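Long-range contact in Lmo1076 protein (Listeria monocytogenes serovar 1/2a, PDB 5JQC), which probably acts as a secreted cell-wall autolysin with amidase activity, the crystallised part comprising three SH3-like GW repeats: residues Thr101-Gly115 / Gly138-Gln152. Residues are numbered along the deposited sequence; the frame is centred on the assembly and turned at random. Where two conformers were deposited one is given.
Sequences TNVKTLNLTGKITAG and GAYQNKDAKIIKQGQ
Tyr140 opens a type II turn, ending at Lys143, that fits around Ile112 at one end of an antiparallel strand pair, 103-112 with 144-152, in the five-stranded sheet of the middle GW domain, an SH3-like fold. Ile112 N bonds to Lys143 O, and its CD1 packs on Tyr140 CB (3.7 Å) and Ala145 CB. Phe161, Leu171 and Phe176 cover the same isoleucine. Within the turn, a bend at chi2 (59°) brings the Gln141 amide to the Thr113 carbonyl. In one of two modelled conformers of Thr113 and Gly115, NE2 gives a straight bond to Thr113 O at 2.8 Å, yet stands 69° above that carbonyl plane, and OE1 is weakly engaged by Gly115 N. Asp144 OD1 is held by Tyr179, and the neighbouring Lys111 extends to Ser211 of the next GW repeat. Paired backbone bonds then join Ala145 to Gly110 and Ile147 to Leu108. Ile147 sends CG2 alongside Leu106, 3.6 Å from its CD1, on the face bearing Leu108. A beta bulge between Thr105 and Leu108 shifts the register, and Ile148 O accepts Leu106 N from well above its carbonyl plane. Further on, Gln150 CB touches Leu106 CD1 (3.6 Å), while the Gln150 side chain runs beside that of Lys104, with 3.7 Å between the two CG atoms. A second bulge precedes the Thr101-Gln152 pair. Within it, Gln150 NE2 donates to Asn102 O at 3.3 Å, almost straight at 174° and in the carbonyl plane.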
loop_
_atom_site.group_PDB
_atom_site.type_symbol
_atom_site.label_atom_id
_atom_site.label_comp_id
_atom_site.label_asym_id
_atom_site.label_seq_id
_atom_site.Cartn_x
_atom_site.Cartn_y
_atom_site.Cartn_z
ATOM N N THR A 101 5.556 -7.480 -0.780
ATOM C CA THR A 101 5.025 -8.262 -1.890
ATOM C C THR A 101 3.729 -7.638 -2.409
ATOM O O THR A 101 3.157 -6.722 -1.809
ATOM C CB THR A 101 4.784 -9.713 -1.465
ATOM O OG1 THR A 101 3.826 -9.750 -0.395
ATOM C CG2 THR A 101 6.079 -10.342 -0.996
ATOM N N ASN A 102 3.273 -8.156 -3.547
ATOM C CA ASN A 102 2.003 -7.758 -4.144
ATOM C C ASN A 102 1.959 -6.252 -4.405
ATOM O O ASN A 102 0.903 -5.628 -4.313
ATOM C CB ASN A 102 0.827 -8.201 -3.260
ATOM C CG ASN A 102 -0.409 -8.580 -4.063
ATOM O OD1 ASN A 102 -0.312 -8.983 -5.225
ATOM N ND2 ASN A 102 -1.581 -8.453 -3.445
ATOM N N VAL A 103 3.111 -5.663 -4.722
ATOM C CA VAL A 103 3.242 -4.216 -4.867
ATOM C C VAL A 103 2.683 -3.797 -6.221
ATOM O O VAL A 103 3.201 -4.203 -7.268
ATOM C CB VAL A 103 4.710 -3.780 -4.731
ATOM C CG1 VAL A 103 4.817 -2.258 -4.808
ATOM C CG2 VAL A 103 5.312 -4.311 -3.450
ATOM N N LYS A 104 1.644 -2.964 -6.214
ATOM C CA LYS A 104 1.127 -2.464 -7.481
ATOM C C LYS A 104 0.608 -1.042 -7.336
ATOM O O LYS A 104 0.174 -0.620 -6.258
ATOM C CB LYS A 104 0.032 -3.375 -8.052
ATOM C CG LYS A 104 -1.210 -3.580 -7.218
ATOM C CD LYS A 104 -2.129 -4.573 -7.929
ATOM C CE LYS A 104 -3.494 -4.720 -7.267
ATOM N NZ LYS A 104 -4.526 -5.155 -8.265
ATOM N N THR A 105 0.692 -0.306 -8.442
ATOM C CA THR A 105 0.098 1.014 -8.545
ATOM C C THR A 105 -1.423 0.908 -8.502
ATOM O O THR A 105 -2.009 -0.058 -9.001
ATOM C CB THR A 105 0.558 1.678 -9.845
ATOM O OG1 THR A 105 1.981 1.852 -9.805
ATOM C CG2 THR A 105 -0.107 3.042 -10.041
ATOM N N LEU A 106 -2.063 1.901 -7.881
ATOM C CA LEU A 106 -3.507 1.936 -7.710
ATOM C C LEU A 106 -4.027 3.305 -8.099
ATOM O O LEU A 106 -3.275 4.282 -8.162
ATOM C CB LEU A 106 -3.911 1.648 -6.256
ATOM C CG LEU A 106 -3.608 0.255 -5.723
ATOM C CD1 LEU A 106 -3.992 0.164 -4.251
ATOM C CD2 LEU A 106 -4.359 -0.766 -6.551
ATOM N N ASN A 107 -5.349 3.378 -8.309
ATOM C CA ASN A 107 -6.021 4.654 -8.541
ATOM C C ASN A 107 -7.391 4.620 -7.858
ATOM O O ASN A 107 -8.444 4.542 -8.490
ATOM C CB ASN A 107 -6.161 4.957 -10.039
ATOM C CG ASN A 107 -6.905 6.254 -10.299
ATOM O OD1 ASN A 107 -6.754 7.222 -9.547
ATOM N ND2 ASN A 107 -7.732 6.277 -11.350
ATOM N N LEU A 108 -7.394 4.706 -6.535
ATOM C CA LEU A 108 -8.619 4.633 -5.760
ATOM C C LEU A 108 -8.789 5.919 -4.977
ATOM O O LEU A 108 -7.837 6.683 -4.784
ATOM C CB LEU A 108 -8.591 3.445 -4.786
ATOM C CG LEU A 108 -8.142 2.135 -5.426
ATOM C CD1 LEU A 108 -8.021 1.027 -4.381
ATOM C CD2 LEU A 108 -9.134 1.773 -6.509
ATOM N N THR A 109 -10.013 6.151 -4.512
ATOM C CA THR A 109 -10.249 7.178 -3.516
ATOM C C THR A 109 -11.089 6.601 -2.390
ATOM O O THR A 109 -11.837 5.633 -2.574
ATOM C CB THR A 109 -10.941 8.419 -4.101
ATOM O OG1 THR A 109 -12.348 8.174 -4.252
ATOM C CG2 THR A 109 -10.345 8.774 -5.450
ATOM N N GLY A 110 -10.960 7.211 -1.222
ATOM C CA GLY A 110 -11.732 6.763 -0.084
ATOM C C GLY A 110 -11.601 7.752 1.046
ATOM O O GLY A 110 -10.990 8.816 0.907
ATOM N N LYS A 111 -12.196 7.388 2.175
ATOM C CA LYS A 111 -12.163 8.202 3.382
ATOM C C LYS A 111 -11.343 7.462 4.434
ATOM O O LYS A 111 -11.515 6.253 4.616
ATOM C CB LYS A 111 -13.577 8.481 3.894
ATOM C CG LYS A 111 -13.622 9.190 5.246
ATOM C CD LYS A 111 -14.999 9.764 5.568
ATOM C CE LYS A 111 -15.400 10.829 4.547
ATOM N NZ LYS A 111 -16.695 11.484 4.916
ATOM N N ILE A 112 -10.431 8.175 5.091
ATOM C CA ILE A 112 -9.658 7.591 6.179
ATOM C C ILE A 112 -10.574 7.507 7.390
ATOM O O ILE A 112 -10.948 8.534 7.956
ATOM C CB ILE A 112 -8.411 8.418 6.487
ATOM C CG1 ILE A 112 -7.470 8.398 5.286
ATOM C CG2 ILE A 112 -7.752 7.881 7.747
ATOM C CD1 ILE A 112 -6.307 9.330 5.407
ATOM N N THR A 113 -10.958 6.296 7.780
ATOM C CA THR A 113 -11.884 6.114 8.883
ATOM C C THR A 113 -11.242 5.523 10.129
ATOM O O THR A 113 -11.876 5.531 11.191
ATOM C CB THR A 113 -13.060 5.230 8.454
ATOM O OG1 THR A 113 -12.587 4.181 7.602
ATOM C CG2 THR A 113 -14.099 6.057 7.727
ATOM N N ALA A 114 -10.014 5.021 10.047
ATOM C CA ALA A 114 -9.329 4.587 11.253
ATOM C C ALA A 114 -7.875 5.025 11.220
ATOM O O ALA A 114 -6.977 4.264 11.586
ATOM C CB ALA A 114 -9.438 3.075 11.437
ATOM N N GLY A 115 -7.616 6.255 10.768
ATOM C CA GLY A 115 -6.259 6.776 10.825
ATOM C C GLY A 115 -5.716 6.911 12.240
ATOM O O GLY A 115 -4.502 6.839 12.454
ATOM N N GLY A 138 -3.808 10.018 12.967
ATOM C CA GLY A 138 -4.997 10.686 13.469
ATOM C C GLY A 138 -5.208 12.063 12.883
ATOM O O GLY A 138 -6.354 12.500 12.752
ATOM N N ALA A 139 -4.121 12.750 12.508
ATOM C CA ALA A 139 -4.157 14.024 11.795
ATOM C C ALA A 139 -4.993 13.989 10.527
ATOM O O ALA A 139 -5.358 15.058 10.016
ATOM C CB ALA A 139 -2.736 14.454 11.427
ATOM N N TYR A 140 -5.272 12.808 9.980
ATOM C CA TYR A 140 -6.032 12.698 8.743
ATOM C C TYR A 140 -7.312 11.911 8.952
ATOM O O TYR A 140 -7.903 11.417 7.991
ATOM C CB TYR A 140 -5.184 12.056 7.660
ATOM C CG TYR A 140 -3.835 12.695 7.496
ATOM C CD1 TYR A 140 -2.770 12.308 8.287
ATOM C CD2 TYR A 140 -3.622 13.673 6.540
ATOM C CE1 TYR A 140 -1.525 12.879 8.130
ATOM C CE2 TYR A 140 -2.380 14.249 6.374
ATOM C CZ TYR A 140 -1.335 13.854 7.179
ATOM O OH TYR A 140 -0.082 14.416 7.025
ATOM N N GLN A 141 -7.746 11.776 10.195
ATOM C CA GLN A 141 -8.948 11.010 10.455
ATOM C C GLN A 141 -10.134 11.646 9.737
ATOM O O GLN A 141 -10.275 12.871 9.685
ATOM C CB GLN A 141 -9.163 10.905 11.966
ATOM C CG GLN A 141 -10.427 10.188 12.437
ATOM C CD GLN A 141 -10.543 8.755 11.968
ATOM O OE1 GLN A 141 -9.614 8.180 11.389
ATOM N NE2 GLN A 141 -11.713 8.169 12.205
ATOM N N ASN A 142 -10.947 10.801 9.112
ATOM C CA ASN A 142 -12.163 11.197 8.401
ATOM C C ASN A 142 -11.903 12.119 7.218
ATOM O O ASN A 142 -12.851 12.677 6.666
ATOM C CB ASN A 142 -13.182 11.820 9.355
ATOM C CG ASN A 142 -13.815 10.790 10.267
ATOM O OD1 ASN A 142 -14.145 9.681 9.843
ATOM N ND2 ASN A 142 -13.984 11.146 11.537
ATOM N N LYS A 143 -10.655 12.253 6.757
ATOM C CA LYS A 143 -10.358 13.015 5.548
ATOM C C LYS A 143 -10.462 12.129 4.311
ATOM O O LYS A 143 -10.255 10.910 4.371
ATOM C CB LYS A 143 -8.954 13.633 5.591
ATOM C CG LYS A 143 -8.735 14.661 6.688
ATOM C CD LYS A 143 -7.721 15.732 6.267
ATOM C CE LYS A 143 -7.796 16.952 7.198
ATOM N NZ LYS A 143 -6.986 18.114 6.712
ATOM N N ASP A 144 -10.754 12.762 3.178
ATOM C CA ASP A 144 -10.695 12.065 1.901
ATOM C C ASP A 144 -9.256 11.899 1.451
ATOM O O ASP A 144 -8.385 12.715 1.762
ATOM C CB ASP A 144 -11.480 12.822 0.830
ATOM C CG ASP A 144 -12.940 12.458 0.839
ATOM O OD1 ASP A 144 -13.350 11.671 1.729
ATOM O OD2 ASP A 144 -13.675 12.974 -0.022
ATOM N N ALA A 145 -9.010 10.832 0.701
ATOM C CA ALA A 145 -7.655 10.516 0.289
ATOM C C ALA A 145 -7.686 9.787 -1.040
ATOM O O ALA A 145 -8.670 9.119 -1.382
ATOM C CB ALA A 145 -6.938 9.678 1.355
ATOM N N LYS A 146 -6.604 9.938 -1.793
ATOM C CA LYS A 146 -6.400 9.202 -3.027
ATOM C C LYS A 146 -5.378 8.102 -2.762
ATOM O O LYS A 146 -4.281 8.372 -2.262
ATOM C CB LYS A 146 -5.935 10.132 -4.147
ATOM C CG LYS A 146 -5.889 9.447 -5.492
ATOM C CD LYS A 146 -5.356 10.363 -6.584
ATOM C CE LYS A 146 -5.244 9.611 -7.895
ATOM N NZ LYS A 146 -4.446 10.363 -8.901
ATOM N N ILE A 147 -5.746 6.870 -3.084
ATOM C CA ILE A 147 -4.894 5.709 -2.874
ATOM C C ILE A 147 -4.157 5.425 -4.178
ATOM O O ILE A 147 -4.786 5.158 -5.208
ATOM C CB ILE A 147 -5.733 4.506 -2.426
ATOM C CG1 ILE A 147 -6.240 4.728 -0.991
ATOM C CG2 ILE A 147 -4.942 3.222 -2.599
ATOM C CD1 ILE A 147 -7.659 4.213 -0.738
ATOM N N ILE A 148 -2.825 5.492 -4.145
ATOM C CA ILE A 148 -2.022 5.447 -5.367
ATOM C C ILE A 148 -1.133 4.207 -5.474
ATOM O O ILE A 148 -0.591 3.944 -6.564
ATOM C CB ILE A 148 -1.159 6.716 -5.506
ATOM C CG1 ILE A 148 -0.070 6.710 -4.436
ATOM C CG2 ILE A 148 -2.034 7.958 -5.385
ATOM C CD1 ILE A 148 0.691 8.002 -4.328
ATOM N N LYS A 149 -0.968 3.433 -4.404
ATOM C CA LYS A 149 -0.092 2.272 -4.464
ATOM C C LYS A 149 -0.427 1.356 -3.298
ATOM O O LYS A 149 -0.876 1.821 -2.247
ATOM C CB LYS A 149 1.374 2.702 -4.404
ATOM C CG LYS A 149 2.345 1.777 -5.077
ATOM C CD LYS A 149 3.759 2.212 -4.719
ATOM C CE LYS A 149 4.782 1.641 -5.680
ATOM N NZ LYS A 149 6.089 2.337 -5.520
ATOM N N GLN A 150 -0.188 0.057 -3.480
ATOM C CA GLN A 150 -0.314 -0.891 -2.380
ATOM C C GLN A 150 0.929 -1.760 -2.300
ATOM O O GLN A 150 1.699 -1.878 -3.259
ATOM C CB GLN A 150 -1.548 -1.787 -2.512
ATOM C CG GLN A 150 -1.521 -2.755 -3.663
ATOM C CD GLN A 150 -2.611 -3.790 -3.550
ATOM O OE1 GLN A 150 -3.754 -3.452 -3.290
ATOM N NE2 GLN A 150 -2.257 -5.066 -3.711
ATOM N N GLY A 151 1.115 -2.361 -1.127
ATOM C CA GLY A 151 2.161 -3.329 -0.893
ATOM C C GLY A 151 1.804 -4.136 0.326
ATOM O O GLY A 151 1.129 -3.624 1.229
ATOM N N GLN A 152 2.242 -5.390 0.384
ATOM C CA GLN A 152 1.890 -6.254 1.494
ATOM C C GLN A 152 3.137 -6.710 2.220
ATOM O O GLN A 152 4.222 -6.782 1.639
ATOM C CB GLN A 152 1.104 -7.474 1.037
ATOM C CG GLN A 152 -0.238 -7.107 0.438
ATOM C CD GLN A 152 -0.997 -8.318 -0.066
ATOM O OE1 GLN A 152 -0.453 -9.430 -0.127
ATOM N NE2 GLN A 152 -2.268 -8.111 -0.429
#